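Local coordinates for protein tyrosinase (PDB 6JU8) that probably oxidises L-tyrosine and L-dopa to L-dopaquinone with molecular oxygen at a dinuclear copper centre, as a fungal tyrosinase, at residues R108-V111 / T112-E115; D285-F288 / R289-T293; H376-I379 / D380-A384. The protein carries 1 engineered substitution. All coordinates share one frame; numbering follows the deposited sequence.

In the fold
Each contact is about two turns of one helix in the common central domain of tyrosinase; contact 2 ends in Thr293, just past its helix. Contact 3 supplies His376, a copper ligand, and its centre lies about 11 Å from that of contact 1 and about 14 Å from that of contact 2. Towards contact 1, Arg108 NE is 2.7 Å from Asp380 OD1 and Val111 CG2 packs on His376 CB. Towards contact 2 the touch is apolar packing, Leu382 CD2 lying 3.9 Å from Leu291 CD1 and Thr287 CG2. The nearest atoms of contacts 1 and 2 are about 11 Å apart. The Tyr110 side chain is about 6 Å from a copper, that of Leu290 about 13 Å.

Contact 1. Residues R108-V111 / T112-E115; sequences RVYV and TLYE
Leu113 sets its CD2 methyl at the edge of the Tyr110 ring, near the ring plane, with CD2 4.4 Å from Tyr110 CD1. This is a loose i to i+3 packing on helix 103-129, and both side chains also meet Leu67 of helix 64-69: Leu113 packs on it, and Tyr110 OH bonds to its backbone O. The more directional contact is i to i+4, from Thr112 to Arg108. Thr112 OG1 donates to Arg108 O over 3.0 Å, and Thr112 N donates to that oxygen over 3.2 Å. The two donors arrive from opposite faces of the carbonyl plane, tilted by 27° and 28°, so the acceptor is shared almost symmetrically. Thr112 can fold back this way because OG1 is placed beside its own backbone N (chi1 -65°). The regular ladder continues with Leu113 N to Val109 O at 2.9 Å and Glu115 N to Val111 O at 3.0 Å. Further out, Arg108, paired with Asp380, also sends NH1 to Val429 O and Gln387 OE1; Glu115 OE1 meets Arg23 and Leu147 N, and the Tyr114 ring stacks on Trp373. Since the turn is wholly buried, the returning hydroxyl bond gives Thr112 an internal polar partner, and Arg108 O is gripped by two bonds where a plain helix would give it one.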
loop_
_atom_site.group_PDB
_atom_site.type_symbol
_atom_site.label_atom_id
_atom_site.label_comp_id
_atom_site.label_asym_id
_atom_site.label_seq_id
_atom_site.Cartn_x
_atom_site.Cartn_y
_atom_site.Cartn_z
ATOM N N ARG A 108 -27.691 -12.021 -2.508
ATOM C CA ARG A 108 -27.527 -13.459 -2.339
ATOM C C ARG A 108 -27.290 -14.095 -3.699
ATOM O O ARG A 108 -26.394 -14.942 -3.854
ATOM C CB ARG A 108 -28.761 -14.052 -1.646
ATOM C CG ARG A 108 -28.703 -15.590 -1.561
ATOM C CD ARG A 108 -29.697 -16.143 -0.537
ATOM N NE ARG A 108 -29.267 -15.853 0.823
ATOM C CZ ARG A 108 -29.983 -15.998 1.921
ATOM N NH1 ARG A 108 -31.227 -16.470 1.908
ATOM N NH2 ARG A 108 -29.441 -15.661 3.093
ATOM N N VAL A 109 -28.096 -13.704 -4.699
ATOM C CA VAL A 109 -27.922 -14.273 -6.042
ATOM C C VAL A 109 -26.614 -13.804 -6.651
ATOM O O VAL A 109 -25.890 -14.588 -7.298
ATOM C CB VAL A 109 -29.119 -13.914 -6.943
ATOM C CG1 VAL A 109 -28.939 -14.541 -8.334
ATOM C CG2 VAL A 109 -30.462 -14.379 -6.379
ATOM N N TYR A 110 -26.246 -12.537 -6.469
ATOM C CA TYR A 110 -25.010 -11.996 -7.055
ATOM C C TYR A 110 -23.795 -12.748 -6.550
ATOM O O TYR A 110 -22.915 -13.109 -7.355
ATOM C CB TYR A 110 -24.914 -10.523 -6.690
ATOM C CG TYR A 110 -23.925 -9.678 -7.455
ATOM C CD1 TYR A 110 -23.586 -9.912 -8.776
ATOM C CD2 TYR A 110 -23.335 -8.581 -6.817
ATOM C CE1 TYR A 110 -22.691 -9.102 -9.459
ATOM C CE2 TYR A 110 -22.463 -7.733 -7.490
ATOM C CZ TYR A 110 -22.125 -8.013 -8.809
ATOM O OH TYR A 110 -21.253 -7.152 -9.439
ATOM N N VAL A 111 -23.734 -12.988 -5.235
ATOM C CA VAL A 111 -22.580 -13.708 -4.667
ATOM C C VAL A 111 -22.529 -15.138 -5.209
ATOM O O VAL A 111 -21.447 -15.657 -5.501
ATOM C CB VAL A 111 -22.660 -13.704 -3.138
ATOM C CG1 VAL A 111 -21.597 -14.629 -2.514
ATOM C CG2 VAL A 111 -22.475 -12.289 -2.597
ATOM N N THR A 112 -23.687 -15.772 -5.380
ATOM C CA THR A 112 -23.742 -17.132 -5.907
ATOM C C THR A 112 -23.284 -17.161 -7.361
ATOM O O THR A 112 -22.595 -18.098 -7.785
ATOM C CB THR A 112 -25.179 -17.662 -5.809
ATOM O OG1 THR A 112 -25.524 -17.769 -4.420
ATOM C CG2 THR A 112 -25.318 -19.060 -6.401
ATOM N N LEU A 113 -23.622 -16.158 -8.160
ATOM C CA LEU A 113 -23.114 -16.077 -9.531
ATOM C C LEU A 113 -21.586 -16.090 -9.526
ATOM O O LEU A 113 -20.952 -16.814 -10.289
ATOM C CB LEU A 113 -23.646 -14.808 -10.208
ATOM C CG LEU A 113 -22.982 -14.342 -11.492
ATOM C CD1 LEU A 113 -23.116 -15.379 -12.610
ATOM C CD2 LEU A 113 -23.541 -13.001 -11.964
ATOM N N TYR A 114 -20.983 -15.247 -8.687
ATOM C CA TYR A 114 -19.519 -15.137 -8.633
ATOM C C TYR A 114 -18.907 -16.481 -8.245
ATOM O O TYR A 114 -17.958 -16.940 -8.875
ATOM C CB TYR A 114 -19.152 -14.096 -7.608
ATOM C CG TYR A 114 -17.726 -13.646 -7.453
ATOM C CD1 TYR A 114 -17.040 -12.988 -8.458
ATOM C CD2 TYR A 114 -17.073 -13.842 -6.234
ATOM C CE1 TYR A 114 -15.732 -12.554 -8.301
ATOM C CE2 TYR A 114 -15.779 -13.393 -6.058
ATOM C CZ TYR A 114 -15.113 -12.759 -7.085
ATOM O OH TYR A 114 -13.836 -12.307 -6.878
ATOM N N GLU A 115 -19.470 -17.071 -7.193
ATOM C CA GLU A 115 -18.994 -18.381 -6.738
ATOM C C GLU A 115 -19.081 -19.436 -7.835
ATOM O O GLU A 115 -18.157 -20.254 -8.001
ATOM C CB GLU A 115 -19.821 -18.809 -5.527
ATOM C CG GLU A 115 -19.497 -20.166 -4.934
ATOM C CD GLU A 115 -20.379 -20.430 -3.725
ATOM O OE1 GLU A 115 -19.868 -20.417 -2.598
ATOM O OE2 GLU A 115 -21.607 -20.606 -3.918
#

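Contact 2. Residues D285-F288 / R289-T293; sequences DMTF and RLLTT
The last turns of helix 283-292, in the common central domain, carry an i to i+4 salt bridge and end in a pair of threonines whose hydroxyls turn back onto the backbone. Arg289 NE lies 2.9 Å from Asp285 OD2, while Arg289 NH2 adds a weak bond to the same oxygen at 3.3 Å. The carboxylate and guanidinium planes stand 88° apart, and NE meets OD2 from 43° out of the carboxylate plane; this is therefore a one-oxygen contact and not a flat, two-pronged pair. Arg289 gets there by running CG back beside its own backbone N (chi1 -72°) and staying extended to NE, which also lays its CG 3.3 Å from Asp285 O. Its NH1 has further partners in Asp278 and the carbonyl of Asn324. Between Phe288 and Thr292, also i to i+4, there is a CH-pi contact: Thr292 CG2 sits over one ring face, 4.0 Å from the centroid. The same threonine sends OG1 to Phe288 O over 2.7 Å, from above the carbonyl plane. Thr293, the first residue to leave helical geometry, gives both OG1 and N to Arg289 O, from opposite faces of that carbonyl. Ile452 of helix 448-456 touches both Phe288 and Thr292, and Leu290 packs on Leu328 and Ile331 of helix 328-340. At Phe288 O, where the backbone N of Thr292 gives only a weak bond, the Thr292 hydroxyl supplies the firmer one; at Arg289 O the Thr293 hydroxyl adds a second. The charge of Arg289 is probably balanced by two carboxylates, Asp285 at NE and Asp278 at NH1.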
loop_
_atom_site.group_PDB
_atom_site.type_symbol
_atom_site.label_atom_id
_atom_site.label_comp_id
_atom_site.label_asym_id
_atom_site.label_seq_id
_atom_site.Cartn_x
_atom_site.Cartn_y
_atom_site.Cartn_z
ATOM N N ASP A 285 -20.186 -5.177 18.385
ATOM C CA ASP A 285 -21.429 -5.099 19.169
ATOM C C ASP A 285 -22.628 -4.766 18.302
ATOM O O ASP A 285 -23.741 -5.259 18.532
ATOM C CB ASP A 285 -21.261 -4.087 20.308
ATOM C CG ASP A 285 -22.482 -4.150 21.223
ATOM O OD1 ASP A 285 -22.866 -5.250 21.659
ATOM O OD2 ASP A 285 -23.031 -3.088 21.516
ATOM N N MET A 286 -22.423 -3.883 17.314
ATOM C CA MET A 286 -23.566 -3.552 16.437
ATOM C C MET A 286 -24.056 -4.793 15.720
ATOM O O MET A 286 -25.266 -5.007 15.528
ATOM C CB MET A 286 -23.164 -2.465 15.427
ATOM C CG MET A 286 -24.362 -1.816 14.775
ATOM S SD MET A 286 -25.246 -0.706 15.881
ATOM C CE MET A 286 -24.267 0.792 15.630
ATOM N N THR A 287 -23.127 -5.647 15.305
ATOM C CA THR A 287 -23.457 -6.901 14.621
ATOM C C THR A 287 -24.157 -7.846 15.573
ATOM O O THR A 287 -25.170 -8.510 15.246
ATOM C CB THR A 287 -22.163 -7.511 14.035
ATOM O OG1 THR A 287 -21.615 -6.582 13.090
ATOM C CG2 THR A 287 -22.486 -8.786 13.273
ATOM N N PHE A 288 -23.667 -7.966 16.805
ATOM C CA PHE A 288 -24.350 -8.736 17.845
ATOM C C PHE A 288 -25.781 -8.277 18.043
ATOM O O PHE A 288 -26.705 -9.097 18.098
ATOM C CB PHE A 288 -23.565 -8.621 19.152
ATOM C CG PHE A 288 -24.168 -9.426 20.286
ATOM C CD1 PHE A 288 -24.086 -10.801 20.339
ATOM C CD2 PHE A 288 -24.851 -8.763 21.288
ATOM C CE1 PHE A 288 -24.664 -11.526 21.380
ATOM C CE2 PHE A 288 -25.387 -9.472 22.339
ATOM C CZ PHE A 288 -25.304 -10.859 22.415
ATOM N N ARG A 289 -25.987 -6.963 18.138
ATOM C CA ARG A 289 -27.343 -6.441 18.325
ATOM C C ARG A 289 -28.226 -6.797 17.127
ATOM O O ARG A 289 -29.406 -7.102 17.285
ATOM C CB ARG A 289 -27.242 -4.918 18.485
ATOM C CG ARG A 289 -26.641 -4.503 19.830
ATOM C CD ARG A 289 -26.518 -2.982 19.900
ATOM N NE ARG A 289 -25.835 -2.589 21.131
ATOM C CZ ARG A 289 -26.073 -1.501 21.833
ATOM N NH1 ARG A 289 -26.984 -0.620 21.445
ATOM N NH2 ARG A 289 -25.377 -1.275 22.936
ATOM N N LEU A 290 -27.677 -6.760 15.913
ATOM C CA LEU A 290 -28.447 -7.100 14.716
ATOM C C LEU A 290 -28.993 -8.507 14.807
ATOM O O LEU A 290 -30.133 -8.783 14.421
ATOM C CB LEU A 290 -27.573 -6.991 13.462
ATOM C CG LEU A 290 -28.298 -7.372 12.156
ATOM C CD1 LEU A 290 -29.372 -6.365 11.796
ATOM C CD2 LEU A 290 -27.285 -7.527 11.026
ATOM N N LEU A 291 -28.154 -9.423 15.291
ATOM C CA LEU A 291 -28.496 -10.837 15.295
ATOM C C LEU A 291 -29.327 -11.252 16.496
ATOM O O LEU A 291 -29.905 -12.357 16.463
ATOM C CB LEU A 291 -27.199 -11.674 15.252
ATOM C CG LEU A 291 -26.319 -11.454 14.024
ATOM C CD1 LEU A 291 -25.050 -12.266 14.130
ATOM C CD2 LEU A 291 -27.069 -11.777 12.719
ATOM N N THR A 292 -29.393 -10.423 17.545
ATOM C CA THR A 292 -30.028 -10.866 18.781
ATOM C C THR A 292 -31.185 -9.981 19.221
ATOM O O THR A 292 -31.876 -10.362 20.175
ATOM C CB THR A 292 -29.008 -10.926 19.935
ATOM O OG1 THR A 292 -28.436 -9.630 20.147
ATOM C CG2 THR A 292 -27.898 -11.915 19.620
ATOM N N THR A 293 -31.419 -8.840 18.591
ATOM C CA THR A 293 -32.538 -7.979 18.996
ATOM C C THR A 293 -33.851 -8.636 18.617
ATOM O O THR A 293 -34.092 -8.933 17.451
ATOM C CB THR A 293 -32.422 -6.582 18.361
ATOM O OG1 THR A 293 -31.264 -5.902 18.871
ATOM C CG2 THR A 293 -33.627 -5.713 18.707
#

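Contact 3. Residues H376-I379 / D380-A384; sequences HCNI and DRLTA. With CU (copper (II) ion), chain D.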
loop_
_atom_site.group_PDB
_atom_site.type_symbol
_atom_site.label_atom_id
_atom_site.label_comp_id
_atom_site.label_asym_id
_atom_site.label_seq_id
_atom_site.Cartn_x
_atom_site.Cartn_y
_atom_site.Cartn_z
ATOM N N HIS A 376 -19.760 -9.200 0.899
ATOM C CA HIS A 376 -21.132 -9.631 0.652
ATOM C C HIS A 376 -21.354 -11.089 0.998
ATOM O O HIS A 376 -22.478 -11.460 1.344
ATOM C CB HIS A 376 -21.525 -9.323 -0.809
ATOM C CG HIS A 376 -22.114 -7.927 -0.822
ATOM N ND1 HIS A 376 -23.390 -7.703 -0.350
ATOM C CD2 HIS A 376 -21.581 -6.713 -1.073
ATOM C CE1 HIS A 376 -23.635 -6.404 -0.379
ATOM N NE2 HIS A 376 -22.538 -5.760 -0.821
ATOM N N CYS A 377 -20.326 -11.924 0.981
ATOM C CA CYS A 377 -20.491 -13.280 1.467
ATOM C C CYS A 377 -20.835 -13.270 2.953
ATOM O O CYS A 377 -21.765 -13.991 3.391
ATOM C CB CYS A 377 -19.242 -14.104 1.091
ATOM S SG CYS A 377 -19.591 -15.864 1.404
ATOM N N ASN A 378 -20.207 -12.400 3.750
ATOM C CA ASN A 378 -20.624 -12.300 5.149
ATOM C C ASN A 378 -21.987 -11.640 5.307
ATOM O O ASN A 378 -22.740 -12.021 6.212
ATOM C CB ASN A 378 -19.607 -11.534 6.017
ATOM C CG ASN A 378 -19.853 -11.835 7.487
ATOM O OD1 ASN A 378 -20.034 -13.010 7.857
ATOM N ND2 ASN A 378 -19.890 -10.826 8.340
ATOM N N ILE A 379 -22.352 -10.675 4.465
ATOM C CA ILE A 379 -23.714 -10.117 4.556
ATOM C C ILE A 379 -24.734 -11.215 4.283
ATOM O O ILE A 379 -25.791 -11.267 4.939
ATOM C CB ILE A 379 -23.853 -8.912 3.626
ATOM C CG1 ILE A 379 -22.894 -7.787 4.050
ATOM C CG2 ILE A 379 -25.298 -8.435 3.511
ATOM C CD1 ILE A 379 -23.113 -7.296 5.475
ATOM N N ASP A 380 -24.420 -12.116 3.350
ATOM C CA ASP A 380 -25.297 -13.262 3.088
ATOM C C ASP A 380 -25.404 -14.176 4.298
ATOM O O ASP A 380 -26.494 -14.662 4.640
ATOM C CB ASP A 380 -24.769 -14.052 1.872
ATOM C CG ASP A 380 -25.853 -15.028 1.432
ATOM O OD1 ASP A 380 -26.890 -14.523 0.954
ATOM O OD2 ASP A 380 -25.686 -16.256 1.601
ATOM N N ARG A 381 -24.270 -14.428 4.947
ATOM C CA ARG A 381 -24.214 -15.238 6.178
ATOM C C ARG A 381 -25.035 -14.611 7.304
ATOM O O ARG A 381 -25.784 -15.300 8.004
ATOM C CB ARG A 381 -22.733 -15.402 6.554
ATOM C CG ARG A 381 -22.538 -16.155 7.891
ATOM C CD ARG A 381 -21.032 -16.434 8.066
ATOM N NE ARG A 381 -20.721 -16.853 9.424
ATOM C CZ ARG A 381 -20.514 -16.001 10.435
ATOM N NH1 ARG A 381 -20.605 -14.682 10.239
ATOM N NH2 ARG A 381 -20.242 -16.452 11.646
ATOM N N LEU A 382 -24.889 -13.295 7.491
ATOM C CA LEU A 382 -25.666 -12.609 8.522
ATOM C C LEU A 382 -27.158 -12.716 8.227
ATOM O O LEU A 382 -27.972 -12.915 9.128
ATOM C CB LEU A 382 -25.262 -11.141 8.610
ATOM C CG LEU A 382 -23.851 -10.884 9.173
ATOM C CD1 LEU A 382 -23.531 -9.404 9.087
ATOM C CD2 LEU A 382 -23.721 -11.403 10.601
ATOM N N THR A 383 -27.520 -12.623 6.953
ATOM C CA THR A 383 -28.917 -12.824 6.552
ATOM C C THR A 383 -29.351 -14.237 6.925
ATOM O O THR A 383 -30.462 -14.424 7.473
ATOM C CB THR A 383 -29.116 -12.554 5.064
ATOM O OG1 THR A 383 -28.738 -11.195 4.786
ATOM C CG2 THR A 383 -30.590 -12.681 4.696
ATOM N N ALA A 384 -28.552 -15.250 6.591
ATOM C CA ALA A 384 -28.917 -16.638 6.898
ATOM C C ALA A 384 -29.023 -16.851 8.387
ATOM O O ALA A 384 -29.929 -17.546 8.871
ATOM C CB ALA A 384 -27.853 -17.564 6.287
HETATM CU CU CU D . -22.136 -3.952 -0.668
HETATM O O HOH W 1 -20.159 -11.374 11.224
HETATM O O HOH W 2 -23.375 -3.365 -2.480
#
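His376 NE2 binds copper at 1.9 Å, and a water lies 2.3 Å from the copper as a further ligand; His332 and His336 are the other protein ligands of this ion. The site belongs to the dinuclear copper centre of the tyrosinase family, and His376 reaches it from helix 371-389, with its ring stacked on that of His107, a ligand of the other copper. Behind the ligand, His376 O accepts from Asp380 N over 2.9 Å; the Asp380 carboxylate bonds to Tyr437 and Tyr439, and through Arg108 ties this turn to helix 103-129. Further along, Thr383 returns OG1 and N to Ile379 O, each 3.0 Å away and on opposite faces of the carbonyl. Ile379 CD1 packs 4.2 Å from Leu382 CD1, and both side chains touch Leu328. With CG of Asn378 opposite its backbone N (chi1 -162°), the amide swings towards the Arg381 guanidinium, their planes only 22° apart, while Arg381 NH2 bonds to Tyr456. A second water accepts from Asn378 ND2 and weakly from Arg381 NH1. That NH1 also donates to Asn378 OD1 over 3.0 Å, in the carbonyl plane and on a lone pair.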